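Local structure of arabinan endo-1,5-alpha-l-arabinosidase A (Cellvibrio cellulosa, 1GYH) at residues A[17-30]-A[33-46]. The protein hydrolyses alpha-1,5-linked arabinofuranosyl bonds of linear arabinan, releasing almost exclusively arabinotriose, and so takes part in plant cell-wall breakdown. Residues are numbered along the deposited sequence; the frame is centred on the assembly and turned at random.
Sequences DTWYLFSTGPGITI and SKDRVNWRYSDRAF
Trp19 and Ser33 form an antiparallel hydrogen-bonded pair (Trp19 N to Ser33 O 2.9 Å), while at the other end Ile30 faces both Ser42 and Asp43 in a classic beta bulge, its O accepting from Ser42 N (2.8 Å) and Asp43 N (3.2 Å). Gly27, at positive phi in the type II turn from Gly25 to Ile28, receives Phe46 N on a lone pair of its O at 3.0 Å. With its CG beside the backbone N (chi1 -69°), Arg36 lays that carbon over one face of the Trp19 indole, 3.5 Å from the centroid of the five-membered ring. Trp39 is sandwiched between Ser33 CB on one face and Leu21 on the other, with Leu21 CB 3.5 Å from Trp39 CZ3. Near the start of strand 18-23, Lys34 NZ donates to Thr18 OG1 (3.2 Å) and makes a salt bridge, weak as a hydrogen bond, with Asp17 OD1. Arg44 passes one guanidinium face over Pro26 O and sends NE to Phe46 O (2.8 Å), just past the end of strand 38-44. Pro26 also touches His63, a probable substrate-binding residue. Strands 11-15, 18-23, 29-33 and 38-44 follow one another as an antiparallel meander, the blade motif of this family 43 five-bladed beta-propeller.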
ATOM      1  N   ASP A  17     -12.846   5.760  18.917  1.00 14.87           N
ATOM      2  CA  ASP A  17     -13.823   4.735  18.473  1.00 15.98           C
ATOM      3  C   ASP A  17     -14.233   4.843  16.993  1.00 15.62           C
ATOM      4  O   ASP A  17     -15.218   4.201  16.568  1.00 15.98           O
ATOM      5  CB  ASP A  17     -15.072   4.723  19.336  1.00 16.40           C
ATOM      6  CG  ASP A  17     -15.896   5.972  19.164  1.00 19.20           C
ATOM      7  OD1 ASP A  17     -15.531   6.842  18.344  1.00 22.23           O
ATOM      8  OD2 ASP A  17     -16.925   6.193  19.804  1.00 25.12           O
ATOM      9  N   THR A  18     -13.461   5.607  16.215  1.00 14.25           N
ATOM     10  CA  THR A  18     -13.711   5.774  14.781  1.00 13.44           C
ATOM     11  C   THR A  18     -12.624   5.210  13.866  1.00 12.38           C
ATOM     12  O   THR A  18     -11.446   5.449  14.065  1.00 12.03           O
ATOM     13  CB  THR A  18     -13.951   7.274  14.473  1.00 13.73           C
ATOM     14  OG1 THR A  18     -14.907   7.815  15.391  1.00 12.87           O
ATOM     15  CG2 THR A  18     -14.618   7.436  13.081  1.00 13.27           C
ATOM     16  N   TRP A  19     -13.055   4.419  12.891  1.00 12.22           N
ATOM     17  CA  TRP A  19     -12.220   3.854  11.836  1.00 12.14           C
ATOM     18  C   TRP A  19     -12.139   4.807  10.617  1.00 12.62           C
ATOM     19  O   TRP A  19     -13.144   5.451  10.241  1.00 10.88           O
ATOM     20  CB  TRP A  19     -12.799   2.514  11.380  1.00 12.84           C
ATOM     21  CG  TRP A  19     -12.954   1.482  12.464  1.00 14.12           C
ATOM     22  CD1 TRP A  19     -14.100   1.174  13.165  1.00 14.99           C
ATOM     23  CD2 TRP A  19     -11.951   0.589  12.923  1.00 13.74           C
ATOM     24  NE1 TRP A  19     -13.846   0.153  14.057  1.00 16.86           N
ATOM     25  CE2 TRP A  19     -12.541  -0.243  13.909  1.00 15.29           C
ATOM     26  CE3 TRP A  19     -10.616   0.383  12.585  1.00 13.09           C
ATOM     27  CZ2 TRP A  19     -11.831  -1.211  14.590  1.00 17.53           C
ATOM     28  CZ3 TRP A  19      -9.914  -0.600  13.251  1.00 17.37           C
ATOM     29  CH2 TRP A  19     -10.518  -1.380  14.252  1.00 17.10           C
ATOM     30  N   TYR A  20     -10.954   4.868  10.002  1.00 12.01           N
ATOM     31  CA  TYR A  20     -10.724   5.731   8.835  1.00 13.97           C
ATOM     32  C   TYR A  20     -10.113   4.902   7.735  1.00 13.18           C
ATOM     33  O   TYR A  20      -9.248   4.021   7.997  1.00 14.53           O
ATOM     34  CB  TYR A  20      -9.839   6.935   9.153  1.00 13.33           C
ATOM     35  CG  TYR A  20     -10.545   7.926  10.029  1.00 13.90           C
ATOM     36  CD1 TYR A  20     -10.546   7.774  11.413  1.00 11.68           C
ATOM     37  CD2 TYR A  20     -11.283   8.986   9.491  1.00 11.34           C
ATOM     38  CE1 TYR A  20     -11.213   8.657  12.204  1.00 14.04           C
ATOM     39  CE2 TYR A  20     -11.969   9.874  10.295  1.00 14.38           C
ATOM     40  CZ  TYR A  20     -11.938   9.714  11.646  1.00 13.38           C
ATOM     41  OH  TYR A  20     -12.613  10.561  12.466  1.00 13.41           O
ATOM     42  N   LEU A  21     -10.559   5.182   6.506  1.00 13.28           N
ATOM     43  CA  LEU A  21     -10.149   4.452   5.326  1.00 13.02           C
ATOM     44  C   LEU A  21      -9.633   5.466   4.270  1.00 13.49           C
ATOM     45  O   LEU A  21     -10.253   6.519   4.025  1.00 13.34           O
ATOM     46  CB  LEU A  21     -11.327   3.676   4.774  1.00 14.10           C
ATOM     47  CG  LEU A  21     -11.289   3.086   3.343  1.00 13.94           C
ATOM     48  CD1 LEU A  21     -10.330   1.890   3.219  1.00 13.47           C
ATOM     49  CD2 LEU A  21     -12.692   2.659   2.926  1.00 15.50           C
ATOM     50  N   PHE A  22      -8.486   5.155   3.704  1.00 13.26           N
ATOM     51  CA  PHE A  22      -7.788   6.023   2.754  1.00 13.22           C
ATOM     52  C   PHE A  22      -7.626   5.269   1.448  1.00 13.46           C
ATOM     53  O   PHE A  22      -7.182   4.122   1.416  1.00 13.41           O
ATOM     54  CB  PHE A  22      -6.410   6.464   3.262  1.00 13.00           C
ATOM     55  CG  PHE A  22      -6.422   7.122   4.601  1.00 14.05           C
ATOM     56  CD1 PHE A  22      -6.668   6.377   5.772  1.00 15.55           C
ATOM     57  CD2 PHE A  22      -6.212   8.493   4.721  1.00 14.86           C
ATOM     58  CE1 PHE A  22      -6.657   6.995   7.017  1.00 16.37           C
ATOM     59  CE2 PHE A  22      -6.253   9.128   5.983  1.00 15.44           C
ATOM     60  CZ  PHE A  22      -6.473   8.372   7.133  1.00 15.26           C
ATOM     61  N   SER A  23      -7.931   5.955   0.336  1.00 13.80           N
ATOM     62  CA  SER A  23      -7.884   5.361  -0.993  1.00 13.03           C
ATOM     63  C   SER A  23      -7.153   6.286  -1.987  1.00 12.61           C
ATOM     64  O   SER A  23      -7.170   7.529  -1.861  1.00 11.33           O
ATOM     65  CB  SER A  23      -9.317   5.099  -1.486  1.00 13.34           C
ATOM     66  OG  SER A  23      -9.361   4.641  -2.850  1.00 13.49           O
ATOM     67  N   THR A  24      -6.511   5.662  -2.964  1.00 13.53           N
ATOM     68  CA  THR A  24      -6.160   6.346  -4.215  1.00 12.89           C
ATOM     69  C   THR A  24      -7.350   7.168  -4.709  1.00 12.99           C
ATOM     70  O   THR A  24      -8.491   6.725  -4.657  1.00 13.71           O
ATOM     71  CB  THR A  24      -5.760   5.290  -5.259  1.00 13.41           C
ATOM     72  OG1 THR A  24      -4.480   4.732  -4.896  1.00 14.38           O
ATOM     73  CG2 THR A  24      -5.573   5.925  -6.695  1.00 12.61           C
ATOM     74  N   GLY A  25      -7.086   8.388  -5.156  1.00 13.61           N
ATOM     75  CA  GLY A  25      -8.133   9.276  -5.643  1.00 13.54           C
ATOM     76  C   GLY A  25      -7.735  10.754  -5.535  1.00 12.77           C
ATOM     77  O   GLY A  25      -6.647  11.076  -5.046  1.00 12.45           O
ATOM     78  N   PRO A  26      -8.600  11.663  -5.962  1.00 12.83           N
ATOM     79  CA  PRO A  26      -8.268  13.106  -5.952  1.00 12.93           C
ATOM     80  C   PRO A  26      -7.865  13.608  -4.567  1.00 13.23           C
ATOM     81  O   PRO A  26      -8.690  13.551  -3.667  1.00 13.83           O
ATOM     82  CB  PRO A  26      -9.569  13.756  -6.424  1.00 13.03           C
ATOM     83  CG  PRO A  26     -10.201  12.690  -7.262  1.00 14.08           C
ATOM     84  CD  PRO A  26      -9.951  11.422  -6.492  1.00 12.99           C
ATOM     85  N   GLY A  27      -6.616  14.026  -4.375  1.00 12.81           N
ATOM     86  CA  GLY A  27      -6.186  14.551  -3.072  1.00 12.62           C
ATOM     87  C   GLY A  27      -6.055  13.499  -1.936  1.00 12.58           C
ATOM     88  O   GLY A  27      -5.756  13.879  -0.822  1.00 12.70           O
ATOM     89  N   ILE A  28      -6.170  12.216  -2.272  1.00 11.85           N
ATOM     90  CA  ILE A  28      -6.380  11.058  -1.363  1.00 12.84           C
ATOM     91  C   ILE A  28      -7.775  11.137  -0.719  1.00 12.69           C
ATOM     92  O   ILE A  28      -8.087  12.082  -0.023  1.00 12.23           O
ATOM     93  CB  ILE A  28      -5.311  10.903  -0.308  1.00 12.92           C
ATOM     94  CG1 ILE A  28      -3.932  10.588  -0.888  1.00 12.61           C
ATOM     95  CG2 ILE A  28      -5.694   9.756   0.692  1.00 13.06           C
ATOM     96  CD1 ILE A  28      -3.769   9.289  -1.651  1.00 14.40           C
ATOM     97  N   THR A  29      -8.620  10.156  -1.014  1.00 12.31           N
ATOM     98  CA  THR A  29      -9.999  10.116  -0.532  1.00 12.78           C
ATOM     99  C   THR A  29     -10.019   9.453   0.861  1.00 12.60           C
ATOM    100  O   THR A  29      -9.401   8.414   1.045  1.00 11.26           O
ATOM    101  CB  THR A  29     -10.880   9.299  -1.481  1.00 12.54           C
ATOM    102  OG1 THR A  29     -10.740   9.722  -2.855  1.00 12.58           O
ATOM    103  CG2 THR A  29     -12.349   9.525  -1.151  1.00 13.59           C
ATOM    104  N   ILE A  30     -10.708  10.090   1.805  1.00 13.34           N
ATOM    105  CA  ILE A  30     -10.838   9.616   3.196  1.00 12.66           C
ATOM    106  C   ILE A  30     -12.309   9.337   3.562  1.00 13.16           C
ATOM    107  O   ILE A  30     -13.163  10.186   3.358  1.00 12.91           O
ATOM    108  CB  ILE A  30     -10.263  10.606   4.196  1.00 12.43           C
ATOM    109  CG1 ILE A  30      -8.891  11.134   3.758  1.00 13.22           C
ATOM    110  CG2 ILE A  30     -10.197   9.915   5.644  1.00 11.88           C
ATOM    111  CD1 ILE A  30      -8.307  12.319   4.688  1.00 13.12           C
ATOM    112  N   SER A  33     -15.986   5.446   9.721  1.00 14.05           N
ATOM    113  CA  SER A  33     -16.967   4.435  10.051  1.00 13.83           C
ATOM    114  C   SER A  33     -16.901   4.040  11.535  1.00 14.55           C
ATOM    115  O   SER A  33     -15.819   4.011  12.128  1.00 14.16           O
ATOM    116  CB  SER A  33     -16.751   3.195   9.172  1.00 14.69           C
ATOM    117  OG  SER A  33     -17.590   2.131   9.565  1.00 12.44           O
ATOM    118  N   LYS A  34     -18.051   3.715  12.105  1.00 14.73           N
ATOM    119  CA  LYS A  34     -18.103   3.217  13.483  1.00 15.61           C
ATOM    120  C   LYS A  34     -17.931   1.689  13.573  1.00 14.97           C
ATOM    121  O   LYS A  34     -17.564   1.195  14.620  1.00 14.14           O
ATOM    122  CB  LYS A  34     -19.408   3.698  14.173  1.00 15.91           C
ATOM    123  CG  LYS A  34     -19.504   5.260  14.270  1.00 18.81           C
ATOM    124  CD  LYS A  34     -18.536   5.899  15.302  1.00 21.93           C
ATOM    125  CE  LYS A  34     -18.606   7.424  15.293  1.00 24.08           C
ATOM    126  NZ  LYS A  34     -17.887   7.988  16.436  1.00 27.71           N
ATOM    127  N   ASP A  35     -18.166   0.954  12.484  1.00 14.02           N
ATOM    128  CA  ASP A  35     -18.220  -0.520  12.507  1.00 14.63           C
ATOM    129  C   ASP A  35     -17.405  -1.256  11.435  1.00 14.41           C
ATOM    130  O   ASP A  35     -17.467  -2.464  11.368  1.00 14.89           O
ATOM    131  CB  ASP A  35     -19.682  -0.997  12.421  1.00 14.85           C
ATOM    132  CG  ASP A  35     -20.414  -0.468  11.167  1.00 15.37           C
ATOM    133  OD1 ASP A  35     -19.741  -0.122  10.153  1.00 13.52           O
ATOM    134  OD2 ASP A  35     -21.653  -0.379  11.132  1.00 12.58           O
ATOM    135  N   ARG A  36     -16.646  -0.533  10.611  1.00 14.49           N
ATOM    136  CA  ARG A  36     -15.797  -1.093   9.541  1.00 14.43           C
ATOM    137  C   ARG A  36     -16.547  -1.623   8.307  1.00 14.58           C
ATOM    138  O   ARG A  36     -15.923  -2.183   7.395  1.00 12.95           O
ATOM    139  CB  ARG A  36     -14.869  -2.238  10.048  1.00 15.09           C
ATOM    140  CG  ARG A  36     -13.771  -1.856  10.978  1.00 16.95           C
ATOM    141  CD  ARG A  36     -12.691  -2.992  11.080  1.00 19.03           C
ATOM    142  NE  ARG A  36     -13.101  -4.152  11.871  0.50 22.61           N
ATOM    143  CZ  ARG A  36     -13.540  -5.331  11.413  0.50 22.47           C
ATOM    144  NH1 ARG A  36     -13.721  -5.583  10.121  0.50 23.00           N
ATOM    145  NH2 ARG A  36     -13.838  -6.278  12.294  0.50 22.12           N
ATOM    146  N   VAL A  37     -17.863  -1.441   8.285  1.00 14.96           N
ATOM    147  CA  VAL A  37     -18.752  -1.946   7.230  1.00 15.20           C
ATOM    148  C   VAL A  37     -19.512  -0.792   6.527  1.00 14.85           C
ATOM    149  O   VAL A  37     -19.583  -0.754   5.300  1.00 15.88           O
ATOM    150  CB  VAL A  37     -19.813  -2.923   7.826  1.00 14.92           C
ATOM    151  CG1 VAL A  37     -20.904  -3.313   6.790  1.00 15.31           C
ATOM    152  CG2 VAL A  37     -19.140  -4.171   8.385  1.00 14.75           C
ATOM    153  N   ASN A  38     -20.136   0.078   7.312  1.00 14.30           N
ATOM    154  CA  ASN A  38     -20.886   1.253   6.864  1.00 14.22           C
ATOM    155  C   ASN A  38     -19.997   2.518   6.878  1.00 13.74           C
ATOM    156  O   ASN A  38     -19.589   2.983   7.950  1.00 14.04           O
ATOM    157  CB  ASN A  38     -22.127   1.437   7.768  1.00 14.09           C
ATOM    158  CG  ASN A  38     -23.075   0.266   7.702  1.00 14.73           C
ATOM    159  OD1 ASN A  38     -23.203  -0.557   8.646  1.00 15.09           O
ATOM    160  ND2 ASN A  38     -23.774   0.181   6.606  1.00 14.37           N
ATOM    161  N   TRP A  39     -19.650   3.036   5.687  1.00 13.21           N
ATOM    162  CA  TRP A  39     -18.649   4.107   5.521  1.00 13.36           C
ATOM    163  C   TRP A  39     -19.278   5.362   4.939  1.00 14.17           C
ATOM    164  O   TRP A  39     -20.015   5.274   3.957  1.00 15.84           O
ATOM    165  CB  TRP A  39     -17.514   3.649   4.574  1.00 13.77           C
ATOM    166  CG  TRP A  39     -16.660   2.492   5.078  1.00 13.71           C
ATOM    167  CD1 TRP A  39     -16.824   1.153   4.825  1.00 13.80           C
ATOM    168  CD2 TRP A  39     -15.509   2.599   5.920  1.00 12.15           C
ATOM    169  NE1 TRP A  39     -15.846   0.437   5.466  1.00 14.51           N
ATOM    170  CE2 TRP A  39     -15.036   1.296   6.157  1.00 12.65           C
ATOM    171  CE3 TRP A  39     -14.832   3.671   6.508  1.00 12.21           C
ATOM    172  CZ2 TRP A  39     -13.926   1.040   6.957  1.00 12.58           C
ATOM    173  CZ3 TRP A  39     -13.722   3.417   7.296  1.00 11.73           C
ATOM    174  CH2 TRP A  39     -13.288   2.118   7.517  1.00 11.28           C
ATOM    175  N   ARG A  40     -18.994   6.523   5.533  1.00 15.06           N
ATOM    176  CA  ARG A  40     -19.330   7.829   4.936  1.00 15.51           C
ATOM    177  C   ARG A  40     -18.094   8.583   4.456  1.00 14.68           C
ATOM    178  O   ARG A  40     -17.000   8.494   5.036  1.00 13.34           O
ATOM    179  CB  ARG A  40     -20.057   8.717   5.918  1.00 17.55           C
ATOM    180  CG  ARG A  40     -19.462   8.696   7.329  1.00 23.64           C
ATOM    181  CD  ARG A  40     -19.834   9.940   8.165  1.00 31.78           C
ATOM    182  NE  ARG A  40     -21.116  10.327   7.610  1.00 36.17           N
ATOM    183  CZ  ARG A  40     -22.287   9.763   7.904  1.00 39.70           C
ATOM    184  NH1 ARG A  40     -22.420   8.858   8.884  1.00 41.34           N
ATOM    185  NH2 ARG A  40     -23.348  10.148   7.220  1.00 41.49           N
ATOM    186  N   TYR A  41     -18.269   9.380   3.414  1.00 14.39           N
ATOM    187  CA  TYR A  41     -17.182  10.262   2.959  1.00 13.91           C
ATOM    188  C   TYR A  41     -16.799  11.210   4.079  1.00 12.58           C
ATOM    189  O   TYR A  41     -17.657  11.792   4.712  1.00 11.38           O
ATOM    190  CB  TYR A  41     -17.644  11.101   1.766  1.00 14.48           C
ATOM    191  CG  TYR A  41     -16.620  12.100   1.275  1.00 13.74           C
ATOM    192  CD1 TYR A  41     -15.513  11.683   0.539  1.00 16.74           C
ATOM    193  CD2 TYR A  41     -16.772  13.446   1.510  1.00 15.33           C
ATOM    194  CE1 TYR A  41     -14.571  12.607   0.065  1.00 16.20           C
ATOM    195  CE2 TYR A  41     -15.845  14.372   1.027  1.00 15.64           C
ATOM    196  CZ  TYR A  41     -14.755  13.944   0.309  1.00 15.00           C
ATOM    197  OH  TYR A  41     -13.844  14.862  -0.164  1.00 17.15           O
ATOM    198  N   SER A  42     -15.513  11.339   4.329  1.00 11.79           N
ATOM    199  CA  SER A  42     -15.004  12.241   5.375  1.00 12.00           C
ATOM    200  C   SER A  42     -14.389  13.525   4.791  1.00 11.46           C
ATOM    201  O   SER A  42     -14.791  14.624   5.174  1.00 11.82           O
ATOM    202  CB  SER A  42     -13.946  11.532   6.270  1.00 11.07           C
ATOM    203  OG  SER A  42     -13.585  12.377   7.376  1.00 11.87           O
ATOM    204  N   ASP A  43     -13.384  13.364   3.920  1.00 11.61           N
ATOM    205  CA  ASP A  43     -12.618  14.485   3.342  1.00 12.68           C
ATOM    206  C   ASP A  43     -11.702  14.013   2.196  1.00 12.49           C
ATOM    207  O   ASP A  43     -11.661  12.828   1.860  1.00 13.31           O
ATOM    208  CB  ASP A  43     -11.747  15.113   4.464  1.00 12.31           C
ATOM    209  CG  ASP A  43     -11.262  16.501   4.185  1.00 13.04           C
ATOM    210  OD1 ASP A  43     -11.796  17.235   3.331  1.00 14.86           O
ATOM    211  OD2 ASP A  43     -10.338  16.975   4.859  1.00 14.94           O
ATOM    212  N   ARG A  44     -10.980  14.958   1.589  1.00 12.05           N
ATOM    213  CA  ARG A  44      -9.802  14.660   0.799  1.00 12.82           C
ATOM    214  C   ARG A  44      -8.630  15.377   1.422  1.00 12.64           C
ATOM    215  O   ARG A  44      -8.767  16.512   1.870  1.00 13.80           O
ATOM    216  CB  ARG A  44     -10.020  15.016  -0.687  1.00 13.26           C
ATOM    217  CG  ARG A  44     -10.504  16.445  -0.937  1.00 15.85           C
ATOM    218  CD  ARG A  44     -10.828  16.799  -2.399  1.00 14.93           C
ATOM    219  NE  ARG A  44      -9.613  16.925  -3.219  1.00 14.10           N
ATOM    220  CZ  ARG A  44      -9.589  16.996  -4.557  1.00 16.23           C
ATOM    221  NH1 ARG A  44     -10.703  16.996  -5.264  1.00 12.77           N
ATOM    222  NH2 ARG A  44      -8.431  17.094  -5.188  1.00 16.77           N
ATOM    223  N   ALA A  45      -7.480  14.717   1.509  1.00 12.01           N
ATOM    224  CA  ALA A  45      -6.371  15.294   2.246  1.00 12.68           C
ATOM    225  C   ALA A  45      -5.923  16.628   1.671  1.00 13.37           C
ATOM    226  O   ALA A  45      -5.778  17.604   2.418  1.00 12.67           O
ATOM    227  CB  ALA A  45      -5.210  14.314   2.311  1.00 14.21           C
ATOM    228  N   PHE A  46      -5.679  16.661   0.361  1.00 12.91           N
ATOM    229  CA  PHE A  46      -5.435  17.932  -0.382  1.00 12.63           C
ATOM    230  C   PHE A  46      -6.713  18.406  -1.055  1.00 12.82           C
ATOM    231  O   PHE A  46      -7.320  17.672  -1.848  1.00 14.29           O
ATOM    232  CB  PHE A  46      -4.363  17.739  -1.462  1.00 12.02           C
ATOM    233  CG  PHE A  46      -2.983  17.428  -0.915  1.00 11.77           C
ATOM    234  CD1 PHE A  46      -2.655  16.123  -0.505  1.00 10.88           C
ATOM    235  CD2 PHE A  46      -2.033  18.432  -0.777  1.00 11.63           C
ATOM    236  CE1 PHE A  46      -1.374  15.822  -0.041  1.00 10.37           C
ATOM    237  CE2 PHE A  46      -0.755  18.157  -0.279  1.00 11.51           C
ATOM    238  CZ  PHE A  46      -0.438  16.839   0.111  1.00  9.47           C
TER
HETATM  239  O   HOH W   1     -17.313   2.954  17.091  1.00 42.46           O